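Local coordinates for pyruvate synthase subunit PorC (Thermotoga maritima MSB8, PDB 2RAA), which is the gamma subunit of a four-chain pyruvate synthase that oxidises pyruvate with CoA to acetyl-CoA and CO2, passing the electrons to ferredoxin, at residues A[130-144]-A[188-202]. Sequence-based numbering, arbitrary orientation.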
ATOM      1  N   LYS A 130      -3.078  14.135  -6.254  1.00 56.59           N
ATOM      2  CA  LYS A 130      -3.788  13.642  -5.086  1.00 56.10           C
ATOM      3  C   LYS A 130      -2.800  12.981  -4.133  1.00 54.39           C
ATOM      4  O   LYS A 130      -2.018  12.137  -4.530  1.00 55.22           O
ATOM      5  CB  LYS A 130      -4.924  12.673  -5.469  1.00 54.29           C
ATOM      6  CG  LYS A 130      -5.896  12.411  -4.308  1.00 58.11           C
ATOM      7  CD  LYS A 130      -6.794  11.193  -4.539  1.00 58.65           C
ATOM      8  CE  LYS A 130      -7.956  11.496  -5.469  1.00 65.44           C
ATOM      9  NZ  LYS A 130      -8.770  10.252  -5.685  1.00 72.22           N
ATOM     10  N   ILE A 131      -2.825  13.409  -2.881  1.00 54.09           N
ATOM     11  CA  ILE A 131      -2.026  12.819  -1.812  1.00 52.38           C
ATOM     12  C   ILE A 131      -2.996  12.281  -0.774  1.00 53.42           C
ATOM     13  O   ILE A 131      -3.827  13.019  -0.282  1.00 52.49           O
ATOM     14  CB  ILE A 131      -1.107  13.853  -1.117  1.00 53.60           C
ATOM     15  CG1 ILE A 131      -0.010  14.329  -2.085  1.00 51.59           C
ATOM     16  CG2 ILE A 131      -0.535  13.258   0.180  1.00 49.07           C
ATOM     17  CD1 ILE A 131       0.801  15.546  -1.623  1.00 47.50           C
ATOM     18  N   CYS A 132      -2.902  10.994  -0.464  1.00 52.97           N
ATOM     19  CA  CYS A 132      -3.759  10.368   0.532  1.00 51.77           C
ATOM     20  C   CYS A 132      -2.865   9.935   1.703  1.00 50.51           C
ATOM     21  O   CYS A 132      -1.741   9.484   1.485  1.00 50.53           O
ATOM     22  CB  CYS A 132      -4.465   9.174  -0.100  1.00 49.94           C
ATOM     23  SG  CYS A 132      -5.235   9.504  -1.714  1.00 59.02           S
ATOM     24  N   VAL A 133      -3.339  10.097   2.934  1.00 48.59           N
ATOM     25  CA  VAL A 133      -2.545   9.766   4.121  1.00 46.84           C
ATOM     26  C   VAL A 133      -3.418   9.012   5.122  1.00 45.74           C
ATOM     27  O   VAL A 133      -4.643   9.198   5.175  1.00 41.53           O
ATOM     28  CB  VAL A 133      -1.979  11.040   4.834  1.00 48.71           C
ATOM     29  CG1 VAL A 133      -1.117  11.874   3.905  1.00 46.00           C
ATOM     30  CG2 VAL A 133      -3.099  11.887   5.450  1.00 47.25           C
ATOM     31  N   VAL A 134      -2.793   8.143   5.911  1.00 43.07           N
ATOM     32  CA  VAL A 134      -3.546   7.396   6.931  1.00 39.62           C
ATOM     33  C   VAL A 134      -2.539   6.930   7.964  1.00 40.35           C
ATOM     34  O   VAL A 134      -1.424   6.602   7.625  1.00 42.72           O
ATOM     35  CB  VAL A 134      -4.273   6.180   6.354  1.00 37.92           C
ATOM     36  CG1 VAL A 134      -3.283   5.234   5.643  1.00 33.05           C
ATOM     37  CG2 VAL A 134      -5.145   5.445   7.429  1.00 38.25           C
ATOM     38  N   ASP A 135      -2.933   6.910   9.219  1.00 41.61           N
ATOM     39  CA  ASP A 135      -1.978   6.487  10.304  1.00 41.73           C
ATOM     40  C   ASP A 135      -2.080   4.981  10.455  1.00 44.50           C
ATOM     41  O   ASP A 135      -2.780   4.452  11.352  1.00 50.77           O
ATOM     42  CB  ASP A 135      -2.357   7.211  11.593  1.00 41.35           C
ATOM     43  CG  ASP A 135      -1.465   6.861  12.742  1.00 45.20           C
ATOM     44  OD1 ASP A 135      -0.451   6.144  12.519  1.00 40.25           O
ATOM     45  OD2 ASP A 135      -1.826   7.277  13.857  1.00 48.28           O
ATOM     46  N   ALA A 136      -1.406   4.270   9.546  1.00 45.47           N
ATOM     47  CA  ALA A 136      -1.587   2.812   9.454  1.00 43.76           C
ATOM     48  C   ALA A 136      -0.886   2.160  10.617  1.00 42.55           C
ATOM     49  O   ALA A 136      -1.383   1.187  11.172  1.00 43.96           O
ATOM     50  CB  ALA A 136      -1.064   2.267   8.167  1.00 42.58           C
ATOM     51  N   THR A 137       0.253   2.707  11.003  1.00 42.08           N
ATOM     52  CA  THR A 137       0.991   2.115  12.165  1.00 45.38           C
ATOM     53  C   THR A 137       0.111   1.971  13.384  1.00 43.99           C
ATOM     54  O   THR A 137       0.039   0.899  13.987  1.00 51.92           O
ATOM     55  CB  THR A 137       2.215   2.939  12.498  1.00 43.93           C
ATOM     56  OG1 THR A 137       3.019   2.991  11.308  1.00 47.45           O
ATOM     57  CG2 THR A 137       3.044   2.310  13.691  1.00 44.51           C
ATOM     58  N   ASP A 138      -0.561   3.058  13.739  1.00 43.93           N
ATOM     59  CA  ASP A 138      -1.457   3.076  14.888  1.00 43.28           C
ATOM     60  C   ASP A 138      -2.698   2.241  14.720  1.00 41.11           C
ATOM     61  O   ASP A 138      -3.130   1.601  15.679  1.00 35.22           O
ATOM     62  CB  ASP A 138      -1.826   4.504  15.282  1.00 47.96           C
ATOM     63  CG  ASP A 138      -0.678   5.230  16.049  1.00 49.74           C
ATOM     64  OD1 ASP A 138      -0.017   4.620  16.927  1.00 56.15           O
ATOM     65  OD2 ASP A 138      -0.445   6.428  15.762  1.00 55.48           O
ATOM     66  N   ILE A 139      -3.305   2.235  13.529  1.00 43.99           N
ATOM     67  CA  ILE A 139      -4.390   1.281  13.286  1.00 41.41           C
ATOM     68  C   ILE A 139      -3.940  -0.166  13.636  1.00 45.68           C
ATOM     69  O   ILE A 139      -4.632  -0.922  14.356  1.00 46.73           O
ATOM     70  CB  ILE A 139      -4.925   1.321  11.818  1.00 44.07           C
ATOM     71  CG1 ILE A 139      -5.536   2.704  11.500  1.00 35.78           C
ATOM     72  CG2 ILE A 139      -5.929   0.170  11.637  1.00 40.43           C
ATOM     73  CD1 ILE A 139      -6.204   2.904   9.950  1.00 37.28           C
ATOM     74  N   ALA A 140      -2.758  -0.540  13.168  1.00 47.02           N
ATOM     75  CA  ALA A 140      -2.226  -1.880  13.407  1.00 44.87           C
ATOM     76  C   ALA A 140      -1.891  -2.112  14.871  1.00 46.81           C
ATOM     77  O   ALA A 140      -2.120  -3.211  15.407  1.00 44.70           O
ATOM     78  CB  ALA A 140      -0.979  -2.096  12.541  1.00 45.71           C
ATOM     79  N   LEU A 141      -1.336  -1.111  15.552  1.00 44.98           N
ATOM     80  CA  LEU A 141      -1.033  -1.336  16.968  1.00 43.39           C
ATOM     81  C   LEU A 141      -2.317  -1.608  17.723  1.00 45.88           C
ATOM     82  O   LEU A 141      -2.335  -2.400  18.657  1.00 44.05           O
ATOM     83  CB  LEU A 141      -0.294  -0.168  17.602  1.00 42.05           C
ATOM     84  CG  LEU A 141       1.186  -0.021  17.260  1.00 38.28           C
ATOM     85  CD1 LEU A 141       1.541   1.428  17.509  1.00 32.46           C
ATOM     86  CD2 LEU A 141       2.083  -0.993  18.071  1.00 38.59           C
ATOM     87  N   GLN A 142      -3.394  -0.946  17.300  1.00 47.14           N
ATOM     88  CA  GLN A 142      -4.685  -1.108  17.942  1.00 49.81           C
ATOM     89  C   GLN A 142      -5.323  -2.456  17.633  1.00 48.56           C
ATOM     90  O   GLN A 142      -5.876  -3.129  18.514  1.00 47.59           O
ATOM     91  CB  GLN A 142      -5.638   0.014  17.505  1.00 45.66           C
ATOM     92  CG  GLN A 142      -5.291   1.392  18.021  1.00 57.09           C
ATOM     93  CD  GLN A 142      -6.493   2.329  18.087  1.00 62.69           C
ATOM     94  OE1 GLN A 142      -6.570   3.314  17.342  1.00 83.70           O
ATOM     95  NE2 GLN A 142      -7.444   2.014  18.972  1.00 81.25           N
ATOM     96  N   GLU A 143      -5.253  -2.846  16.371  1.00 46.77           N
ATOM     97  CA  GLU A 143      -6.004  -3.995  15.927  1.00 47.08           C
ATOM     98  C   GLU A 143      -5.247  -5.302  16.005  1.00 44.69           C
ATOM     99  O   GLU A 143      -5.796  -6.304  16.519  1.00 45.15           O
ATOM    100  CB  GLU A 143      -6.524  -3.763  14.498  1.00 47.63           C
ATOM    101  CG  GLU A 143      -7.548  -2.641  14.376  1.00 48.42           C
ATOM    102  CD  GLU A 143      -8.791  -2.821  15.275  1.00 50.30           C
ATOM    103  OE1 GLU A 143      -9.163  -3.955  15.675  1.00 47.74           O
ATOM    104  OE2 GLU A 143      -9.416  -1.789  15.556  1.00 52.90           O
ATOM    105  N   ILE A 144      -4.018  -5.319  15.471  1.00 41.83           N
ATOM    106  CA  ILE A 144      -3.221  -6.550  15.461  1.00 41.26           C
ATOM    107  C   ILE A 144      -2.122  -6.531  16.550  1.00 40.83           C
ATOM    108  O   ILE A 144      -1.377  -7.492  16.685  1.00 39.30           O
ATOM    109  CB  ILE A 144      -2.654  -6.914  14.090  1.00 40.67           C
ATOM    110  CG1 ILE A 144      -1.566  -5.914  13.647  1.00 40.94           C
ATOM    111  CG2 ILE A 144      -3.833  -7.049  13.065  1.00 41.91           C
ATOM    112  CD1 ILE A 144      -0.708  -6.340  12.412  1.00 39.23           C
ATOM    113  N   ALA A 188      -8.892  -9.795  13.572  1.00 50.93           N
ATOM    114  CA  ALA A 188      -8.110  -8.623  13.932  1.00 49.36           C
ATOM    115  C   ALA A 188      -7.454  -8.064  12.686  1.00 47.34           C
ATOM    116  O   ALA A 188      -7.418  -6.841  12.487  1.00 47.14           O
ATOM    117  CB  ALA A 188      -7.056  -8.977  14.982  1.00 47.43           C
ATOM    118  N   ASN A 189      -6.935  -8.956  11.845  1.00 46.09           N
ATOM    119  CA  ASN A 189      -6.279  -8.506  10.624  1.00 46.00           C
ATOM    120  C   ASN A 189      -7.285  -7.904   9.637  1.00 46.70           C
ATOM    121  O   ASN A 189      -6.962  -6.968   8.873  1.00 47.52           O
ATOM    122  CB  ASN A 189      -5.481  -9.637   9.980  1.00 44.32           C
ATOM    123  CG  ASN A 189      -4.170  -9.901  10.692  1.00 47.86           C
ATOM    124  OD1 ASN A 189      -3.110  -9.467  10.235  1.00 43.65           O
ATOM    125  ND2 ASN A 189      -4.231 -10.597  11.834  1.00 41.46           N
ATOM    126  N   LYS A 190      -8.508  -8.421   9.645  1.00 47.47           N
ATOM    127  CA  LYS A 190      -9.531  -7.914   8.719  1.00 49.67           C
ATOM    128  C   LYS A 190      -9.976  -6.557   9.189  1.00 50.20           C
ATOM    129  O   LYS A 190     -10.266  -5.696   8.370  1.00 50.67           O
ATOM    130  CB  LYS A 190     -10.740  -8.869   8.573  1.00 52.10           C
ATOM    131  CG  LYS A 190     -10.329 -10.339   8.296  1.00 56.70           C
ATOM    132  CD  LYS A 190     -11.184 -11.089   7.288  1.00 57.74           C
ATOM    133  CE  LYS A 190     -12.398 -11.754   7.875  1.00 61.84           C
ATOM    134  NZ  LYS A 190     -13.009 -12.622   6.817  1.00 62.09           N
ATOM    135  N   ARG A 191     -10.045  -6.371  10.509  1.00 50.02           N
ATOM    136  CA  ARG A 191     -10.363  -5.059  11.062  1.00 49.99           C
ATOM    137  C   ARG A 191      -9.284  -4.059  10.701  1.00 48.19           C
ATOM    138  O   ARG A 191      -9.570  -2.920  10.418  1.00 48.74           O
ATOM    139  CB  ARG A 191     -10.483  -5.102  12.565  1.00 50.82           C
ATOM    140  CG  ARG A 191     -11.753  -5.716  13.062  1.00 57.95           C
ATOM    141  CD  ARG A 191     -11.925  -5.418  14.551  1.00 62.74           C
ATOM    142  NE  ARG A 191     -11.101  -6.272  15.412  1.00 67.75           N
ATOM    143  CZ  ARG A 191     -11.444  -7.504  15.778  1.00 68.14           C
ATOM    144  NH1 ARG A 191     -12.582  -8.041  15.350  1.00 70.20           N
ATOM    145  NH2 ARG A 191     -10.643  -8.211  16.565  1.00 67.74           N
ATOM    146  N   ALA A 192      -8.035  -4.484  10.744  1.00 50.67           N
ATOM    147  CA  ALA A 192      -6.927  -3.597  10.387  1.00 51.28           C
ATOM    148  C   ALA A 192      -7.086  -3.164   8.925  1.00 51.90           C
ATOM    149  O   ALA A 192      -6.916  -1.993   8.592  1.00 53.26           O
ATOM    150  CB  ALA A 192      -5.580  -4.285  10.653  1.00 48.02           C
ATOM    151  N   LEU A 193      -7.482  -4.094   8.053  1.00 52.79           N
ATOM    152  CA  LEU A 193      -7.675  -3.758   6.643  1.00 50.04           C
ATOM    153  C   LEU A 193      -8.838  -2.766   6.499  1.00 50.18           C
ATOM    154  O   LEU A 193      -8.673  -1.720   5.910  1.00 46.95           O
ATOM    155  CB  LEU A 193      -7.875  -5.011   5.794  1.00 48.15           C
ATOM    156  CG  LEU A 193      -8.170  -4.769   4.303  1.00 48.79           C
ATOM    157  CD1 LEU A 193      -6.893  -4.510   3.441  1.00 47.45           C
ATOM    158  CD2 LEU A 193      -8.932  -5.947   3.796  1.00 42.59           C
ATOM    159  N   ARG A 194      -9.981  -3.092   7.103  1.00 52.64           N
ATOM    160  CA  ARG A 194     -11.157  -2.247   7.068  1.00 54.54           C
ATOM    161  C   ARG A 194     -10.903  -0.841   7.599  1.00 51.67           C
ATOM    162  O   ARG A 194     -11.331   0.118   6.971  1.00 49.32           O
ATOM    163  CB  ARG A 194     -12.289  -2.875   7.868  1.00 55.51           C
ATOM    164  CG  ARG A 194     -12.854  -4.172   7.278  1.00 61.76           C
ATOM    165  CD  ARG A 194     -14.184  -4.533   7.951  1.00 63.41           C
ATOM    166  NE  ARG A 194     -14.393  -5.980   8.111  1.00 76.21           N
ATOM    167  CZ  ARG A 194     -14.371  -6.653   9.273  1.00 83.55           C
ATOM    168  NH1 ARG A 194     -14.152  -6.040  10.442  1.00 89.08           N
ATOM    169  NH2 ARG A 194     -14.588  -7.969   9.270  1.00 84.19           N
ATOM    170  N   ARG A 195     -10.242  -0.718   8.758  1.00 46.28           N
ATOM    171  CA  ARG A 195      -9.959   0.585   9.305  1.00 47.65           C
ATOM    172  C   ARG A 195      -9.014   1.429   8.437  1.00 47.13           C
ATOM    173  O   ARG A 195      -9.122   2.660   8.446  1.00 46.47           O
ATOM    174  CB  ARG A 195      -9.467   0.506  10.774  1.00 49.30           C
ATOM    175  CG  ARG A 195     -10.631   0.411  11.819  1.00 56.21           C
ATOM    176  CD  ARG A 195     -10.120   0.662  13.246  1.00 56.98           C
ATOM    177  NE  ARG A 195      -9.539   2.014  13.426  1.00 69.80           N
ATOM    178  CZ  ARG A 195      -8.695   2.358  14.407  1.00 64.24           C
ATOM    179  NH1 ARG A 195      -8.305   1.442  15.278  1.00 68.46           N
ATOM    180  NH2 ARG A 195      -8.197   3.604  14.493  1.00 58.43           N
ATOM    181  N   GLY A 196      -8.065   0.826   7.709  1.00 47.27           N
ATOM    182  CA  GLY A 196      -7.264   1.623   6.753  1.00 43.96           C
ATOM    183  C   GLY A 196      -8.177   2.052   5.582  1.00 47.41           C
ATOM    184  O   GLY A 196      -8.056   3.150   5.032  1.00 47.21           O
ATOM    185  N   TYR A 197      -9.081   1.176   5.193  1.00 45.25           N
ATOM    186  CA  TYR A 197     -10.042   1.476   4.108  1.00 49.39           C
ATOM    187  C   TYR A 197     -10.884   2.675   4.496  1.00 51.32           C
ATOM    188  O   TYR A 197     -10.906   3.662   3.775  1.00 52.82           O
ATOM    189  CB  TYR A 197     -10.937   0.279   3.840  1.00 50.77           C
ATOM    190  CG  TYR A 197     -11.995   0.478   2.774  1.00 46.70           C
ATOM    191  CD1 TYR A 197     -13.220   1.015   3.099  1.00 52.22           C
ATOM    192  CD2 TYR A 197     -11.777   0.089   1.464  1.00 55.74           C
ATOM    193  CE1 TYR A 197     -14.221   1.180   2.154  1.00 55.25           C
ATOM    194  CE2 TYR A 197     -12.765   0.252   0.494  1.00 49.74           C
ATOM    195  CZ  TYR A 197     -13.997   0.811   0.849  1.00 57.74           C
ATOM    196  OH  TYR A 197     -15.027   0.996  -0.087  1.00 53.65           O
ATOM    197  N   GLU A 198     -11.497   2.610   5.681  1.00 50.86           N
ATOM    198  CA  GLU A 198     -12.349   3.684   6.219  1.00 48.74           C
ATOM    199  C   GLU A 198     -11.671   5.005   6.517  1.00 49.03           C
ATOM    200  O   GLU A 198     -12.223   6.059   6.225  1.00 46.54           O
ATOM    201  CB  GLU A 198     -12.985   3.206   7.516  1.00 50.99           C
ATOM    202  CG  GLU A 198     -14.071   2.177   7.294  1.00 60.32           C
ATOM    203  CD  GLU A 198     -14.369   1.319   8.502  1.00 71.29           C
ATOM    204  OE1 GLU A 198     -13.887   1.603   9.647  1.00 76.07           O
ATOM    205  OE2 GLU A 198     -15.104   0.331   8.273  1.00 80.13           O
ATOM    206  N   GLU A 199     -10.474   4.949   7.102  1.00 46.66           N
ATOM    207  CA  GLU A 199      -9.843   6.136   7.642  1.00 45.44           C
ATOM    208  C   GLU A 199      -8.897   6.926   6.757  1.00 46.43           C
ATOM    209  O   GLU A 199      -8.512   8.018   7.113  1.00 47.16           O
ATOM    210  CB  GLU A 199      -9.197   5.768   8.972  1.00 44.45           C
ATOM    211  CG  GLU A 199     -10.238   5.843  10.097  1.00 59.19           C
ATOM    212  CD  GLU A 199     -10.152   4.729  11.115  1.00 74.48           C
ATOM    213  OE1 GLU A 199      -9.076   4.581  11.761  1.00 79.63           O
ATOM    214  OE2 GLU A 199     -11.188   4.026  11.281  1.00 81.98           O
ATOM    215  N   VAL A 200      -8.526   6.412   5.599  1.00 47.96           N
ATOM    216  CA  VAL A 200      -7.610   7.152   4.741  1.00 49.06           C
ATOM    217  C   VAL A 200      -8.259   8.496   4.354  1.00 54.07           C
ATOM    218  O   VAL A 200      -9.456   8.527   4.096  1.00 54.64           O
ATOM    219  CB  VAL A 200      -7.268   6.346   3.477  1.00 46.23           C
ATOM    220  CG1 VAL A 200      -8.561   5.960   2.692  1.00 42.37           C
ATOM    221  CG2 VAL A 200      -6.257   7.116   2.600  1.00 39.24           C
ATOM    222  N   LYS A 201      -7.494   9.595   4.325  1.00 56.07           N
ATOM    223  CA  LYS A 201      -8.037  10.897   3.913  1.00 56.99           C
ATOM    224  C   LYS A 201      -7.274  11.443   2.726  1.00 57.02           C
ATOM    225  O   LYS A 201      -6.061  11.312   2.651  1.00 54.54           O
ATOM    226  CB  LYS A 201      -7.982  11.933   5.045  1.00 58.74           C
ATOM    227  CG  LYS A 201      -8.670  11.538   6.348  1.00 64.54           C
ATOM    228  CD  LYS A 201     -10.179  11.349   6.210  1.00 68.98           C
ATOM    229  CE  LYS A 201     -10.798  10.937   7.567  1.00 69.95           C
ATOM    230  NZ  LYS A 201     -12.258  10.616   7.459  1.00 67.14           N
ATOM    231  N   CYS A 202      -7.999  12.101   1.821  1.00 60.17           N
ATOM    232  CA  CYS A 202      -7.424  12.607   0.589  1.00 61.92           C
ATOM    233  C   CYS A 202      -7.454  14.127   0.347  1.00 63.56           C
ATOM    234  O   CYS A 202      -8.390  14.832   0.708  1.00 62.71           O
ATOM    235  CB  CYS A 202      -8.104  11.910  -0.586  1.00 63.72           C
ATOM    236  SG  CYS A 202      -7.609  10.219  -0.706  1.00 65.66           S
TER
HETATM  237  O   HOH W   1      -8.172  -6.083  17.463  1.00 57.90           O
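Strand 130-134 pairs antiparallel with strand 201-202, and helix 136-143 runs nearly antiparallel to helix 188-199, their axes 9.1 Å apart at 151°. Val133 N donates to Lys201 O at 3.0 Å, and Lys201 N returns the bond to Val133 O. The neighbouring non-hydrogen-bonded pair is a disulfide of doubtful geometry: Cys132 SG and Cys202 SG are modelled 2.7 Å apart, long for the bond. Ile139 is a knob among Ala192, Arg195, Gly196 and Glu199. Ile139 CD1 lies 3.3 Å from Arg195 O. Glu143 fills the next hole; its chain, bent at chi2 (-57°), brings Glu143 OE1 into a salt bridge with Arg191 NE at 3.0 Å, in the guanidinium plane. A water links the same oxygen to Glu143 O. Arg195 grips Glu199 OE1 side-on with NE and NH2. Arg195 NH2 also donates to Gln142 OE1 at 3.3 Å, from above the amide plane, while NH1 makes a weak salt bridge to Glu143 OE2. With an alanine replacing Arg195, Glu199 would probably lose this charge partner and the Gln142 amide could turn more freely. Glu143, Arg191, Arg195 and Glu199 form a salt-bridge network between helices, near 201-202, an outermost strand within the chain, in the mixed beta-sheet of this alpha/beta domain.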